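Local atomic coordinates of ornithine carbamoyltransferase (Gloeobacter violaceus, PDB entry 3GD5), a protein that probably catalyses the reversible transfer of the carbamoyl group from carbamoyl phosphate to ornithine, giving citrulline and phosphate in arginine biosynthesis. Residues L31-Q36 against V307-M312; A161-G166 against Y253-A258; H227-D232 against A258-A263. All coordinates share one frame; numbering follows the deposited sequence.

Contact 1: residues L31-Q36 against V307-M312; sequences LTLAHQ and VLAALM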
loop_
_atom_site.group_PDB
_atom_site.type_symbol
_atom_site.label_atom_id
_atom_site.label_comp_id
_atom_site.label_asym_id
_atom_site.label_seq_id
_atom_site.Cartn_x
_atom_site.Cartn_y
_atom_site.Cartn_z
ATOM N N LEU A 31 -24.276 14.971 -34.503
ATOM C CA LEU A 31 -25.101 15.834 -33.664
ATOM C C LEU A 31 -26.588 15.638 -33.953
ATOM O O LEU A 31 -27.419 15.646 -33.038
ATOM C CB LEU A 31 -24.713 17.303 -33.870
ATOM C CG LEU A 31 -23.326 17.717 -33.360
ATOM C CD1 LEU A 31 -23.033 19.162 -33.740
ATOM C CD2 LEU A 31 -23.274 17.553 -31.846
ATOM N N THR A 32 -26.924 15.456 -35.227
ATOM C CA THR A 32 -28.316 15.248 -35.613
ATOM C C THR A 32 -28.790 13.893 -35.096
ATOM O O THR A 32 -29.895 13.767 -34.565
ATOM C CB THR A 32 -28.490 15.308 -37.161
ATOM O OG1 THR A 32 -28.178 16.631 -37.626
ATOM C CG2 THR A 32 -29.919 14.965 -37.561
ATOM N N LEU A 33 -27.949 12.879 -35.252
ATOM C CA LEU A 33 -28.298 11.543 -34.779
ATOM C C LEU A 33 -28.546 11.567 -33.265
ATOM O O LEU A 33 -29.523 11.002 -32.771
ATOM C CB LEU A 33 -27.176 10.556 -35.111
ATOM C CG LEU A 33 -27.400 9.123 -34.627
ATOM C CD1 LEU A 33 -28.679 8.578 -35.227
ATOM C CD2 LEU A 33 -26.209 8.252 -35.007
ATOM N N ALA A 34 -27.658 12.225 -32.534
ATOM C CA ALA A 34 -27.798 12.315 -31.088
ATOM C C ALA A 34 -29.144 12.947 -30.734
ATOM O O ALA A 34 -29.889 12.426 -29.892
ATOM C CB ALA A 34 -26.659 13.133 -30.504
ATOM N N HIS A 35 -29.461 14.068 -31.377
ATOM C CA HIS A 35 -30.728 14.752 -31.117
ATOM C C HIS A 35 -31.930 13.869 -31.435
ATOM O O HIS A 35 -32.864 13.768 -30.643
ATOM C CB HIS A 35 -30.829 16.038 -31.940
ATOM C CG HIS A 35 -32.186 16.668 -31.900
ATOM N ND1 HIS A 35 -32.734 17.186 -30.746
ATOM C CD2 HIS A 35 -33.118 16.839 -32.868
ATOM C CE1 HIS A 35 -33.944 17.651 -31.004
ATOM N NE2 HIS A 35 -34.201 17.452 -32.285
ATOM N N GLN A 36 -31.907 13.230 -32.596
ATOM C CA GLN A 36 -33.013 12.374 -32.993
ATOM C C GLN A 36 -33.167 11.239 -31.999
ATOM O O GLN A 36 -34.281 10.875 -31.621
ATOM C CB GLN A 36 -32.769 11.801 -34.386
ATOM C CG GLN A 36 -32.497 12.843 -35.443
ATOM C CD GLN A 36 -32.253 12.225 -36.804
ATOM O OE1 GLN A 36 -31.424 11.321 -36.950
ATOM N NE2 GLN A 36 -32.971 12.711 -37.813
ATOM N N VAL A 307 -22.375 8.224 -30.967
ATOM C CA VAL A 307 -21.094 7.715 -31.459
ATOM C C VAL A 307 -21.147 6.196 -31.537
ATOM O O VAL A 307 -20.786 5.613 -32.558
ATOM C CB VAL A 307 -19.888 8.139 -30.571
ATOM C CG1 VAL A 307 -19.889 9.639 -30.382
ATOM C CG2 VAL A 307 -19.929 7.427 -29.235
ATOM N N LEU A 308 -21.614 5.554 -30.466
ATOM C CA LEU A 308 -21.717 4.098 -30.439
ATOM C C LEU A 308 -22.543 3.618 -31.642
ATOM O O LEU A 308 -22.137 2.712 -32.373
ATOM C CB LEU A 308 -22.364 3.629 -29.123
ATOM C CG LEU A 308 -21.546 3.855 -27.833
ATOM C CD1 LEU A 308 -22.396 3.548 -26.623
ATOM C CD2 LEU A 308 -20.299 2.986 -27.840
ATOM N N ALA A 309 -23.698 4.236 -31.854
ATOM C CA ALA A 309 -24.543 3.854 -32.974
ATOM C C ALA A 309 -23.802 4.049 -34.297
ATOM O O ALA A 309 -23.749 3.148 -35.129
ATOM C CB ALA A 309 -25.817 4.674 -32.965
ATOM N N ALA A 310 -23.216 5.227 -34.473
ATOM C CA ALA A 310 -22.494 5.559 -35.693
ATOM C C ALA A 310 -21.320 4.650 -36.026
ATOM O O ALA A 310 -21.167 4.235 -37.173
ATOM C CB ALA A 310 -22.011 7.004 -35.633
ATOM N N LEU A 311 -20.486 4.342 -35.036
ATOM C CA LEU A 311 -19.306 3.519 -35.281
ATOM C C LEU A 311 -19.466 2.007 -35.157
ATOM O O LEU A 311 -18.646 1.257 -35.691
ATOM C CB LEU A 311 -18.156 3.982 -34.383
ATOM C CG LEU A 311 -17.738 5.452 -34.520
ATOM C CD1 LEU A 311 -16.387 5.673 -33.827
ATOM C CD2 LEU A 311 -17.629 5.816 -35.995
ATOM N N MET A 312 -20.505 1.558 -34.455
ATOM C CA MET A 312 -20.748 0.127 -34.278
ATOM C C MET A 312 -22.051 -0.282 -34.956
ATOM O O MET A 312 -22.315 -1.468 -35.147
ATOM C CB MET A 312 -20.840 -0.231 -32.784
ATOM C CG MET A 312 -19.636 0.175 -31.939
ATOM S SD MET A 312 -19.792 -0.319 -30.189
ATOM C CE MET A 312 -18.347 0.322 -29.572
#

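Contact 2: residues A161-G166 against Y253-A258; sequences AYVGDG and YQINAA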
loop_
_atom_site.group_PDB
_atom_site.type_symbol
_atom_site.label_atom_id
_atom_site.label_comp_id
_atom_site.label_asym_id
_atom_site.label_seq_id
_atom_site.Cartn_x
_atom_site.Cartn_y
_atom_site.Cartn_z
ATOM N N ALA A 161 -16.405 31.185 -25.164
ATOM C CA ALA A 161 -15.202 31.663 -24.495
ATOM C C ALA A 161 -14.803 30.648 -23.429
ATOM O O ALA A 161 -15.600 30.305 -22.556
ATOM C CB ALA A 161 -15.450 33.013 -23.858
ATOM N N TYR A 162 -13.573 30.156 -23.519
ATOM C CA TYR A 162 -13.058 29.186 -22.559
ATOM C C TYR A 162 -11.998 29.860 -21.705
ATOM O O TYR A 162 -11.114 30.541 -22.222
ATOM C CB TYR A 162 -12.439 27.988 -23.282
ATOM C CG TYR A 162 -11.768 27.001 -22.352
ATOM C CD1 TYR A 162 -12.440 25.867 -21.903
ATOM C CD2 TYR A 162 -10.465 27.214 -21.908
ATOM C CE1 TYR A 162 -11.829 24.962 -21.033
ATOM C CE2 TYR A 162 -9.843 26.319 -21.038
ATOM C CZ TYR A 162 -10.528 25.195 -20.608
ATOM O OH TYR A 162 -9.898 24.294 -19.782
ATOM N N VAL A 163 -12.087 29.676 -20.392
ATOM C CA VAL A 163 -11.116 30.278 -19.485
ATOM C C VAL A 163 -10.588 29.220 -18.534
ATOM O O VAL A 163 -11.357 28.450 -17.957
ATOM C CB VAL A 163 -11.739 31.446 -18.665
ATOM C CG1 VAL A 163 -12.348 32.474 -19.612
ATOM C CG2 VAL A 163 -12.795 30.918 -17.695
ATOM N N GLY A 164 -9.269 29.190 -18.383
ATOM C CA GLY A 164 -8.637 28.224 -17.509
ATOM C C GLY A 164 -7.378 27.661 -18.138
ATOM O O GLY A 164 -6.580 28.395 -18.728
ATOM N N ASP A 165 -7.203 26.350 -18.022
ATOM C CA ASP A 165 -6.031 25.670 -18.563
ATOM C C ASP A 165 -6.288 25.103 -19.954
ATOM O O ASP A 165 -7.296 24.437 -20.185
ATOM C CB ASP A 165 -5.609 24.559 -17.596
ATOM C CG ASP A 165 -4.561 23.633 -18.178
ATOM O OD1 ASP A 165 -3.704 24.089 -18.962
ATOM O OD2 ASP A 165 -4.587 22.437 -17.828
ATOM N N GLY A 166 -5.383 25.391 -20.886
ATOM C CA GLY A 166 -5.526 24.884 -22.243
ATOM C C GLY A 166 -5.234 23.397 -22.229
ATOM O O GLY A 166 -4.106 22.966 -22.492
ATOM N N TYR A 253 -8.758 33.479 -13.732
ATOM C CA TYR A 253 -9.485 32.720 -14.743
ATOM C C TYR A 253 -10.664 31.971 -14.142
ATOM O O TYR A 253 -10.871 30.780 -14.395
ATOM C CB TYR A 253 -8.522 31.750 -15.419
ATOM C CG TYR A 253 -7.411 32.464 -16.144
ATOM C CD1 TYR A 253 -7.542 32.808 -17.491
ATOM C CD2 TYR A 253 -6.247 32.842 -15.475
ATOM C CE1 TYR A 253 -6.546 33.510 -18.152
ATOM C CE2 TYR A 253 -5.246 33.548 -16.128
ATOM C CZ TYR A 253 -5.404 33.880 -17.467
ATOM O OH TYR A 253 -4.432 34.606 -18.117
ATOM N N GLN A 254 -11.440 32.682 -13.340
ATOM C CA GLN A 254 -12.598 32.103 -12.692
ATOM C C GLN A 254 -13.854 32.656 -13.335
ATOM O O GLN A 254 -13.935 33.852 -13.614
ATOM C CB GLN A 254 -12.594 32.476 -11.213
ATOM C CG GLN A 254 -13.744 31.906 -10.411
ATOM C CD GLN A 254 -13.822 32.517 -9.028
ATOM O OE1 GLN A 254 -14.263 33.657 -8.871
ATOM N NE2 GLN A 254 -13.379 31.771 -8.018
ATOM N N ILE A 255 -14.829 31.802 -13.605
ATOM C CA ILE A 255 -16.058 32.329 -14.161
ATOM C C ILE A 255 -16.900 32.674 -12.934
ATOM O O ILE A 255 -17.242 31.809 -12.115
ATOM C CB ILE A 255 -16.755 31.316 -15.132
ATOM C CG1 ILE A 255 -18.229 31.148 -14.784
ATOM C CG2 ILE A 255 -16.003 30.022 -15.164
ATOM C CD1 ILE A 255 -19.069 32.335 -15.175
ATOM N N ASN A 256 -17.159 33.970 -12.788
ATOM C CA ASN A 256 -17.934 34.507 -11.675
ATOM C C ASN A 256 -18.881 35.572 -12.203
ATOM O O ASN A 256 -18.909 35.843 -13.402
ATOM C CB ASN A 256 -17.001 35.136 -10.641
ATOM C CG ASN A 256 -15.991 36.072 -11.274
ATOM O OD1 ASN A 256 -16.328 36.839 -12.178
ATOM N ND2 ASN A 256 -14.747 36.017 -10.802
ATOM N N ALA A 257 -19.646 36.178 -11.299
ATOM C CA ALA A 257 -20.602 37.213 -11.669
ATOM C C ALA A 257 -19.988 38.271 -12.582
ATOM O O ALA A 257 -20.572 38.636 -13.602
ATOM C CB ALA A 257 -21.160 37.868 -10.414
ATOM N N ALA A 258 -18.806 38.758 -12.216
ATOM C CA ALA A 258 -18.131 39.783 -13.002
ATOM C C ALA A 258 -17.882 39.345 -14.445
ATOM O O ALA A 258 -18.246 40.054 -15.389
ATOM C CB ALA A 258 -16.814 40.165 -12.336
#

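Contact 3: residues H227-D232 against A258-A263; sequences HILYTD and ALLNCA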
loop_
_atom_site.group_PDB
_atom_site.type_symbol
_atom_site.label_atom_id
_atom_site.label_comp_id
_atom_site.label_asym_id
_atom_site.label_seq_id
_atom_site.Cartn_x
_atom_site.Cartn_y
_atom_site.Cartn_z
ATOM N N HIS A 227 -21.631 33.874 -25.850
ATOM C CA HIS A 227 -22.954 33.338 -25.524
ATOM C C HIS A 227 -22.758 32.161 -24.577
ATOM O O HIS A 227 -23.708 31.663 -23.974
ATOM C CB HIS A 227 -23.646 32.834 -26.788
ATOM C CG HIS A 227 -23.690 33.841 -27.889
ATOM N ND1 HIS A 227 -24.682 34.793 -27.990
ATOM C CD2 HIS A 227 -22.847 34.064 -28.924
ATOM C CE1 HIS A 227 -24.447 35.559 -29.040
ATOM N NE2 HIS A 227 -23.340 35.138 -29.624
ATOM N N ILE A 228 -21.507 31.726 -24.456
ATOM C CA ILE A 228 -21.168 30.588 -23.621
ATOM C C ILE A 228 -19.817 30.772 -22.945
ATOM O O ILE A 228 -18.808 30.991 -23.609
ATOM C CB ILE A 228 -21.095 29.285 -24.475
ATOM C CG1 ILE A 228 -22.388 29.097 -25.264
ATOM C CG2 ILE A 228 -20.847 28.067 -23.585
ATOM C CD1 ILE A 228 -22.148 28.903 -26.760
ATOM N N LEU A 229 -19.804 30.707 -21.619
ATOM C CA LEU A 229 -18.551 30.782 -20.873
ATOM C C LEU A 229 -18.269 29.337 -20.434
ATOM O O LEU A 229 -19.109 28.690 -19.812
ATOM C CB LEU A 229 -18.684 31.708 -19.664
ATOM C CG LEU A 229 -18.882 33.187 -20.010
ATOM C CD1 LEU A 229 -18.934 33.998 -18.729
ATOM C CD2 LEU A 229 -17.738 33.676 -20.900
ATOM N N TYR A 230 -17.086 28.843 -20.770
ATOM C CA TYR A 230 -16.712 27.467 -20.480
ATOM C C TYR A 230 -15.437 27.387 -19.661
ATOM O O TYR A 230 -14.481 28.124 -19.901
ATOM C CB TYR A 230 -16.503 26.723 -21.801
ATOM C CG TYR A 230 -16.552 25.212 -21.725
ATOM C CD1 TYR A 230 -15.588 24.485 -21.024
ATOM C CD2 TYR A 230 -17.551 24.506 -22.393
ATOM C CE1 TYR A 230 -15.619 23.087 -20.997
ATOM C CE2 TYR A 230 -17.593 23.120 -22.372
ATOM C CZ TYR A 230 -16.628 22.413 -21.673
ATOM O OH TYR A 230 -16.708 21.033 -21.631
ATOM N N THR A 231 -15.425 26.489 -18.687
ATOM C CA THR A 231 -14.237 26.309 -17.876
ATOM C C THR A 231 -14.136 24.871 -17.399
ATOM O O THR A 231 -15.070 24.085 -17.548
ATOM C CB THR A 231 -14.209 27.261 -16.671
ATOM O OG1 THR A 231 -12.894 27.253 -16.104
ATOM C CG2 THR A 231 -15.221 26.836 -15.623
ATOM N N ASP A 232 -12.988 24.545 -16.819
ATOM C CA ASP A 232 -12.706 23.201 -16.348
ATOM C C ASP A 232 -11.748 23.363 -15.183
ATOM O O ASP A 232 -11.288 24.472 -14.913
ATOM C CB ASP A 232 -12.048 22.418 -17.487
ATOM C CG ASP A 232 -11.875 20.940 -17.177
ATOM O OD1 ASP A 232 -12.270 20.490 -16.079
ATOM O OD2 ASP A 232 -11.338 20.229 -18.054
ATOM N N ALA A 258 -18.806 38.758 -12.216
ATOM C CA ALA A 258 -18.131 39.783 -13.002
ATOM C C ALA A 258 -17.882 39.345 -14.445
ATOM O O ALA A 258 -18.246 40.054 -15.389
ATOM C CB ALA A 258 -16.814 40.165 -12.336
ATOM N N LEU A 259 -17.266 38.178 -14.621
ATOM C CA LEU A 259 -16.971 37.677 -15.958
ATOM C C LEU A 259 -18.251 37.513 -16.767
ATOM O O LEU A 259 -18.287 37.810 -17.962
ATOM C CB LEU A 259 -16.235 36.340 -15.878
ATOM C CG LEU A 259 -15.691 35.853 -17.224
ATOM C CD1 LEU A 259 -14.689 36.865 -17.749
ATOM C CD2 LEU A 259 -15.033 34.493 -17.066
ATOM N N LEU A 260 -19.296 37.034 -16.104
ATOM C CA LEU A 260 -20.596 36.831 -16.735
ATOM C C LEU A 260 -21.154 38.145 -17.258
ATOM O O LEU A 260 -21.735 38.213 -18.343
ATOM C CB LEU A 260 -21.587 36.256 -15.724
ATOM C CG LEU A 260 -21.920 34.769 -15.787
ATOM C CD1 LEU A 260 -22.891 34.420 -14.670
ATOM C CD2 LEU A 260 -22.527 34.443 -17.143
ATOM N N ASN A 261 -20.977 39.193 -16.470
ATOM C CA ASN A 261 -21.486 40.498 -16.835
ATOM C C ASN A 261 -20.853 41.051 -18.111
ATOM O O ASN A 261 -21.427 41.926 -18.764
ATOM C CB ASN A 261 -21.273 41.470 -15.678
ATOM C CG ASN A 261 -22.211 42.648 -15.742
ATOM O OD1 ASN A 261 -23.435 42.480 -15.724
ATOM N ND2 ASN A 261 -21.650 43.853 -15.824
ATOM N N CYS A 262 -19.682 40.527 -18.466
ATOM C CA CYS A 262 -18.961 40.973 -19.656
ATOM C C CYS A 262 -19.367 40.236 -20.926
ATOM O O CYS A 262 -18.929 40.592 -22.016
ATOM C CB CYS A 262 -17.457 40.795 -19.452
ATOM S SG CYS A 262 -16.803 41.586 -17.971
ATOM N N ALA A 263 -20.196 39.209 -20.787
ATOM C CA ALA A 263 -20.624 38.422 -21.933
ATOM C C ALA A 263 -22.017 38.827 -22.406
ATOM O O ALA A 263 -22.621 39.752 -21.861
ATOM C CB ALA A 263 -20.605 36.941 -21.571
#

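Contact 1: residues L31-Q36 against V307-M312
Leu33 reaches across from its helix to Ala309 and Ala310 with a single methyl group, a clear case of two helices that meet through one long side chain and two short ones. Its CD2 lies 4.1 Å from Ala309 CB and 4.4 Å from Ala310 CB, so the branch end is set against both alanine methyls, with Ala310 N at 4.3 Å from CD2. The reach comes from the first torsion: with CG opposite the backbone N (chi1 178°) the isobutyl group extends away from its own helix. CD1, the other branch, stays back, 5.3 Å from Ala309 CB.

Around this one apolar touch the contact is loose. The closest CA atoms, those of Leu33 and Ala310, are still 8.4 Å apart, and the two segments bury only 80 Å² between them. Leu33, Ala309 and Ala310 all remain partly exposed, so this is a surface contact; Phe12 also touches Ala310. Both helices also pack on other parts of the fold. Leu31 and Ala34 rest on helix 138-152, while Val307 and Leu308 meet Ile129 of strand 128-130.

The pairing of an early helix, 24-39, with the terminal helix, 293-312, belongs to the aspartate/ornithine carbamoyltransferase fold, in which the last helix returns from the ornithine-binding half to pack on the carbamoyl phosphate domain.

Contact 2: residues A161-G166 against Y253-A258
Val163 lays its CG2 methyl against the backbone carbonyl of Tyr253, with CG2 3.8 Å from Tyr253 O, and the same methyl meets Ile255 CG2 at 4.2 Å. The valine and isoleucine side chains cross at about a right angle and touch by one methyl each.

One residue further on, Gly164 brings bare backbone to Tyr253: its N is 4.0 Å from Tyr253 CB. The phenol extends past this point, and its OH is bonded to Arg217 O. At phi 139° and psi -137° a CB would be pressed against the carbonyl O of Val163, a conformation suited to glycine. Here the chain leaves the strand end, with Gly164 CA about 7 Å from the side chain of Asp232, a probable ornithine ligand. Asp165 OD1 is bonded to His245 of a second subunit.

Beyond Ile255, Asn256 is the N-cap of the next helix. Its OD1 accepts from Leu259 N, while its ND2 gives a nearly straight bond of 3.1 Å to Gln254 OE1, in the carbonyl plane and on a lone pair.

The loop 253-256 lies by the end of strand 159-163, flanked in the parallel sheet by strands 183-187 and 228-231. Pro219 of helix 219-223 touches both Val163 and Tyr253, and Ile255 continues onto Leu229 and Thr231.

Contact 3: residues H227-D232 against A258-A263
The peptide group joining Leu259 to Leu260 is the flat surface that meets Leu229. CD1 of Leu229 stands over one face of this plane, toward its border, 3.9 Å from Leu259 O and 3.8 Å from Leu260 CA. Leu259 O, lying beneath the methyl, also accepts the N-H of Cys262, whose N is 3.1 Å from that O.

Leu229 carries slightly more than half of the 175 Å² buried here, and its two branches divide the work. CD1 is caught between two leucines, 4.0 Å from Leu259 CG and likewise 4.0 Å from Leu260 CD2, whereas CD2 reaches the methyl of Ala263, with 4.4 Å between CD2 and CB. Leu260 has an unstaggered chi1 of -103°, and its CD2 lies near the strand although its CB sets off alongside; the CB of Leu259 heads for Leu229.

Nearby, Ala223 of helix 219-223 touches both Leu229 and Leu259, and Val269 of strand 268-271 touches Leu260. Strands 228-231 and 268-271 are parallel neighbours, and the chain between them runs through helix 257-261. This is a beta-alpha-beta crossover of the Rossmann-like ornithine-binding domain, with Asp232, a probable ornithine ligand by analogy with relatives, just past the first strand.

In the fold
Contacts 2 and 3 are close companions, their centres about 7 Å apart, and both join helix 257-261 or the loop before it to adjacent strands, 159-163 and 228-231, of one parallel sheet. They share Ala258, and Thr231 OG1 is hydrogen-bonded to Val163 O (2.7 Å), which ties the two together. Along the chain their segments alternate: 161-166, 227-232, 253-258, 258-263. Contact 1 encloses all of this, since residues 31-36 precede it and 307-312 follow it. Its centre is 31 Å from that of contact 2 and 29 Å from that of contact 3, across the chain's centre. Thus contacts 2 and 3 lie within the ornithine-binding domain, while contact 1 joins an early helix to the C-terminal one.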